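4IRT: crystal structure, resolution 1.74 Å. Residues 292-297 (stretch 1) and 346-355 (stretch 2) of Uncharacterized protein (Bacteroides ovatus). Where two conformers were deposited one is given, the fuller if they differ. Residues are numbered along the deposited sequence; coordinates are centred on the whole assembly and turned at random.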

ATOM      1  N   GLN A 292      -3.546 -19.579   7.204  1.00 13.36           N
ATOM      2  CA  GLN A 292      -2.903 -18.536   7.959  1.00 12.37           C
ATOM      3  C   GLN A 292      -1.602 -19.069   8.539  1.00 12.18           C
ATOM      4  O   GLN A 292      -1.500 -20.266   8.832  1.00 12.28           O
ATOM      5  N   ARG A 293      -0.604 -18.199   8.664  1.00 11.64           N
ATOM      6  CA  ARG A 293       0.583 -18.532   9.434  0.50 12.24           C
ATOM      7  C   ARG A 293       1.055 -17.318  10.214  1.00 12.66           C
ATOM      8  O   ARG A 293       0.882 -16.156   9.780  1.00 12.82           O
ATOM      9  N   GLN A 294       1.637 -17.596  11.365  1.00 12.45           N
ATOM     10  CA  GLN A 294       2.296 -16.593  12.196  1.00 12.29           C
ATOM     11  C   GLN A 294       3.786 -16.519  11.791  1.00 12.21           C
ATOM     12  O   GLN A 294       4.457 -17.539  11.641  1.00 11.39           O
ATOM     13  N   ILE A 295       4.282 -15.306  11.644  1.00 11.77           N
ATOM     14  CA  ILE A 295       5.578 -15.066  11.043  1.00 12.51           C
ATOM     15  C   ILE A 295       6.686 -15.024  12.078  1.00 13.73           C
ATOM     16  O   ILE A 295       7.732 -15.630  11.858  1.00 16.28           O
ATOM     17  N   THR A 296       6.506 -14.305  13.177  1.00 15.19           N
ATOM     18  CA  THR A 296       7.580 -14.254  14.204  1.00 16.06           C
ATOM     19  C   THR A 296       7.019 -14.644  15.566  1.00 15.36           C
ATOM     20  O   THR A 296       5.844 -14.934  15.676  1.00 15.23           O
ATOM     21  N   ASP A 297       7.874 -14.736  16.572  1.00 15.11           N
ATOM     22  CA  ASP A 297       7.442 -15.061  17.918  1.00 18.12           C
ATOM     23  C   ASP A 297       7.821 -13.888  18.808  1.00 16.03           C
ATOM     24  O   ASP A 297       8.757 -13.957  19.602  1.00 15.40           O
ATOM     25  N   ASP A 346       8.710 -22.037   1.517  1.00 17.11           N
ATOM     26  CA  ASP A 346       7.365 -22.547   1.274  1.00 18.53           C
ATOM     27  C   ASP A 346       6.481 -22.015   2.386  1.00 15.95           C
ATOM     28  O   ASP A 346       6.660 -22.337   3.573  1.00 16.19           O
ATOM     29  N   VAL A 347       5.534 -21.183   1.990  1.00 15.09           N
ATOM     30  CA  VAL A 347       4.666 -20.471   2.930  1.00 15.07           C
ATOM     31  C   VAL A 347       3.920 -21.400   3.900  1.00 16.11           C
ATOM     32  O   VAL A 347       3.827 -21.125   5.107  1.00 15.19           O
ATOM     33  N   GLY A 348       3.469 -22.527   3.367  1.00 18.03           N
ATOM     34  CA  GLY A 348       2.694 -23.503   4.119  1.00 20.40           C
ATOM     35  C   GLY A 348       3.492 -24.201   5.214  1.00 22.60           C
ATOM     36  O   GLY A 348       2.963 -24.410   6.296  1.00 21.90           O
ATOM     37  N   THR A 349       4.772 -24.532   4.961  1.00 23.39           N
ATOM     38  CA  THR A 349       5.526 -25.403   5.887  1.00 25.98           C
ATOM     39  C   THR A 349       6.860 -24.906   6.434  1.00 25.20           C
ATOM     40  O   THR A 349       7.299 -25.406   7.468  1.00 27.85           O
ATOM     41  N   SER A 350       7.505 -23.945   5.783  1.00 19.10           N
ATOM     42  CA  SER A 350       8.804 -23.498   6.255  1.00 18.96           C
ATOM     43  C   SER A 350       8.748 -22.737   7.563  1.00 19.05           C
ATOM     44  O   SER A 350       7.808 -21.996   7.851  1.00 18.20           O
ATOM     45  N   LYS A 351       9.831 -22.845   8.311  1.00 19.19           N
ATOM     46  CA  LYS A 351      10.140 -21.839   9.305  1.00 20.29           C
ATOM     47  C   LYS A 351      10.445 -20.505   8.601  1.00 17.73           C
ATOM     48  O   LYS A 351      10.955 -20.465   7.470  1.00 17.23           O
ATOM     49  N   TRP A 352      10.136 -19.420   9.279  1.00 15.27           N
ATOM     50  CA  TRP A 352      10.399 -18.090   8.747  1.00 14.41           C
ATOM     51  C   TRP A 352      11.736 -17.626   9.299  1.00 17.27           C
ATOM     52  O   TRP A 352      11.879 -17.531  10.514  1.00 20.82           O
ATOM     53  N   THR A 353      12.722 -17.374   8.433  1.00 15.97           N
ATOM     54  CA  THR A 353      14.026 -16.884   8.863  0.50 15.59           C
ATOM     55  C   THR A 353      14.044 -15.350   8.804  1.00 16.44           C
ATOM     56  O   THR A 353      13.583 -14.754   7.817  1.00 14.72           O
ATOM     57  N   ILE A 354      14.544 -14.726   9.865  1.00 15.80           N
ATOM     58  CA  ILE A 354      14.497 -13.276   9.995  1.00 16.54           C
ATOM     59  C   ILE A 354      15.876 -12.724   9.824  1.00 17.44           C
ATOM     60  O   ILE A 354      16.822 -13.232  10.404  1.00 16.72           O
ATOM     61  N   THR A 355      15.963 -11.652   9.050  1.00 16.31           N
ATOM     62  CA  THR A 355      17.198 -10.910   8.904  1.00 15.98           C
ATOM     63  C   THR A 355      16.873  -9.410   8.961  1.00 15.28           C
ATOM     64  O   THR A 355      15.724  -9.003   8.772  1.00 14.45           O
TER

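How does the strand at the start of stretch 1 reach the loop beside it? Gln292 takes no part through its side chain, which lies out of reach, but its carbonyl helps its neighbour. Arg293 points its CA-to-CB bond toward stretch 2 and bends twice, chi1 and chi2 both m, before chi3 runs out as t. The guanidinium then meets the carbonyl of Gly348 near its own plane, where the N-H groups are directed. Two hydrogen bonds converge on that one oxygen: Arg293 NE to Gly348 O at 2.7 Å and Arg293 NH2 to Gly348 O at 2.8 Å. The remaining nitrogen turns back to its own strand, Arg293 NH1 donating to Gln292 O at 2.7 Å. All three nitrogens thus have a backbone acceptor, and the aliphatic part of the chain passes Val347, with Arg293 CG 3.7 Å from Val347 O. Two conformers were deposited for Arg293, so this description applies to the one given here.

What presents the Gly348 carbonyl to the arginine? It belongs to a loop held together from within. Ser350 N and Thr349 N both donate to Asp346 O, at 2.9 and 3.2 Å, while Asp346 N donates to Ser350 OG at 2.9 Å and Thr349 OG1 to Asp346 OD2 at 3.0 Å. Gly348 has no side chain, and a CB there would point away from stretch 1 with room to spare, so the contact rests on its backbone. The side chains of Thr349 and Ser350 make no contact with stretch 1.

Where does Gln294 go, and what does it leave facing Trp352? Its CA-to-CB bond points away, and the side chain, t at chi1 and chi2, extends along its own stretch so that Gln294 NE2 donates to Thr296 O at 2.9 Å. What approaches stretch 2 is its backbone, with Gln294 O 3.8 Å from Trp352 CD1.

How do Ile295 and Trp352 form the apolar centre of the contact? Trp352 points toward stretch 1 with chi1 m and chi2 at 86°, laying its indole beside the chain. Ile295 starts sideways, but its m, m rotamer brings the end of the side chain closer: Ile295 CD1 sits over one face of the six-membered ring, 3.5 Å from its centroid and 14° off the normal, a CH-pi contact. The backbones are tied here by water 1, which donates to Ile295 O at 2.8 Å and to Trp352 O at 3.0 Å, bridging two carbonyls that could not bond to each other.

What closes the contact after Ile295? Thr296 is p at chi1 and sideways, and its methyl carries the contact: Thr296 CG2 lies 3.5 Å from Ile354 CD1. Ile354, m at both chi angles, points toward stretch 1, whereas Thr353 between it and Trp352 points away, the alternation expected of an extended chain. Asp297 is already out of reach.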

ATOM      1  CB  GLN A 292      -3.795 -18.072   9.122  1.00 12.39           C
ATOM      2  CG  GLN A 292      -4.141 -19.195  10.115  1.00 13.22           C
ATOM      3  CD  GLN A 292      -4.906 -18.716  11.352  1.00 14.52           C
ATOM      4  OE1 GLN A 292      -4.544 -17.729  11.983  1.00 13.19           O
ATOM      5  NE2 GLN A 292      -5.924 -19.479  11.743  1.00 17.97           N
ATOM      6  CB  ARG A 293       1.703 -19.063   8.527  0.50 12.87           C
ATOM      7  CG  ARG A 293       1.384 -20.356   7.771  0.50 13.69           C
ATOM      8  CD  ARG A 293       1.512 -21.602   8.630  0.50 14.08           C
ATOM      9  NE  ARG A 293       1.404 -22.810   7.815  0.50 14.42           N
ATOM     10  CZ  ARG A 293       0.238 -23.338   7.458  0.50 14.37           C
ATOM     11  NH1 ARG A 293      -0.881 -22.752   7.860  0.50 13.31           N
ATOM     12  NH2 ARG A 293       0.190 -24.442   6.723  0.50 14.60           N
ATOM     13  CB  GLN A 294       2.177 -16.973  13.650  1.00 13.15           C
ATOM     14  CG  GLN A 294       2.801 -15.980  14.629  1.00 13.79           C
ATOM     15  CD  GLN A 294       2.611 -16.415  16.076  1.00 15.41           C
ATOM     16  OE1 GLN A 294       1.647 -17.108  16.405  1.00 15.24           O
ATOM     17  NE2 GLN A 294       3.510 -15.967  16.949  1.00 15.19           N
ATOM     18  CB  ILE A 295       5.608 -13.733  10.254  1.00 13.12           C
ATOM     19  CG1 ILE A 295       4.451 -13.634   9.271  1.00 12.20           C
ATOM     20  CG2 ILE A 295       6.946 -13.561   9.537  1.00 14.80           C
ATOM     21  CD1 ILE A 295       4.365 -14.739   8.245  1.00 12.45           C
ATOM     22  CB  THR A 296       8.368 -12.912  14.230  1.00 20.71           C
ATOM     23  OG1 THR A 296       7.549 -11.868  14.718  1.00 19.04           O
ATOM     24  CG2 THR A 296       8.893 -12.517  12.841  1.00 22.04           C
ATOM     25  CB  ASP A 297       8.076 -16.374  18.425  1.00 24.23           C
ATOM     26  CG  ASP A 297       7.535 -16.795  19.804  1.00 27.67           C
ATOM     27  OD1 ASP A 297       6.373 -16.454  20.159  1.00 26.38           O
ATOM     28  OD2 ASP A 297       8.275 -17.477  20.555  1.00 32.64           O
ATOM     29  CB  ASP A 346       7.318 -24.090   1.285  1.00 20.59           C
ATOM     30  CG  ASP A 346       5.951 -24.630   0.866  1.00 22.45           C
ATOM     31  OD1 ASP A 346       5.442 -24.233  -0.205  1.00 27.88           O
ATOM     32  OD2 ASP A 346       5.391 -25.414   1.622  1.00 27.82           O
ATOM     33  CB  VAL A 347       3.708 -19.534   2.145  1.00 15.21           C
ATOM     34  CG1 VAL A 347       2.773 -20.308   1.224  1.00 15.62           C
ATOM     35  CG2 VAL A 347       2.927 -18.632   3.099  1.00 15.88           C
ATOM     36  CB  THR A 349       5.806 -26.783   5.264  1.00 26.89           C
ATOM     37  OG1 THR A 349       6.581 -26.634   4.064  1.00 25.73           O
ATOM     38  CG2 THR A 349       4.490 -27.486   4.960  1.00 30.31           C
ATOM     39  CB  SER A 350       9.468 -22.566   5.235  1.00 18.36           C
ATOM     40  OG  SER A 350       9.677 -23.203   4.002  1.00 19.67           O
ATOM     41  CB  LYS A 351      11.334 -22.283  10.130  1.00 25.65           C
ATOM     42  CG  LYS A 351      10.988 -23.423  11.075  1.00 36.08           C
ATOM     43  CD  LYS A 351      12.220 -23.941  11.807  1.00 47.24           C
ATOM     44  CE  LYS A 351      11.865 -25.012  12.826  1.00 52.97           C
ATOM     45  NZ  LYS A 351      13.092 -25.732  13.264  1.00 61.46           N
ATOM     46  CB  TRP A 352       9.272 -17.162   9.198  1.00 13.74           C
ATOM     47  CG  TRP A 352       7.959 -17.521   8.573  1.00 12.42           C
ATOM     48  CD1 TRP A 352       7.064 -18.434   9.029  1.00 12.73           C
ATOM     49  CD2 TRP A 352       7.395 -16.968   7.369  1.00 12.23           C
ATOM     50  NE1 TRP A 352       5.995 -18.514   8.167  1.00 13.38           N
ATOM     51  CE2 TRP A 352       6.160 -17.602   7.159  1.00 12.26           C
ATOM     52  CE3 TRP A 352       7.827 -16.007   6.449  1.00 11.87           C
ATOM     53  CZ2 TRP A 352       5.350 -17.323   6.059  1.00 12.18           C
ATOM     54  CZ3 TRP A 352       7.026 -15.715   5.374  1.00 11.84           C
ATOM     55  CH2 TRP A 352       5.790 -16.369   5.182  1.00 12.47           C
ATOM     56  CB  THR A 353      15.152 -17.476   8.013  0.50 15.53           C
ATOM     57  OG1 THR A 353      15.048 -16.994   6.678  0.50 15.24           O
ATOM     58  CG2 THR A 353      15.089 -18.999   8.017  0.50 15.14           C
ATOM     59  CB  ILE A 354      14.020 -12.815  11.383  1.00 18.85           C
ATOM     60  CG1 ILE A 354      12.851 -13.651  11.859  1.00 20.41           C
ATOM     61  CG2 ILE A 354      13.676 -11.328  11.365  1.00 18.53           C
ATOM     62  CD1 ILE A 354      11.677 -13.581  10.935  1.00 20.79           C
ATOM     63  CB  THR A 355      17.908 -11.220   7.581  1.00 17.40           C
ATOM     64  OG1 THR A 355      17.029 -10.980   6.471  1.00 17.24           O
ATOM     65  CG2 THR A 355      18.427 -12.673   7.528  1.00 17.82           C
TER
HETATM   66  O   HOH W   1      10.263 -16.350  12.788  1.00 25.67           O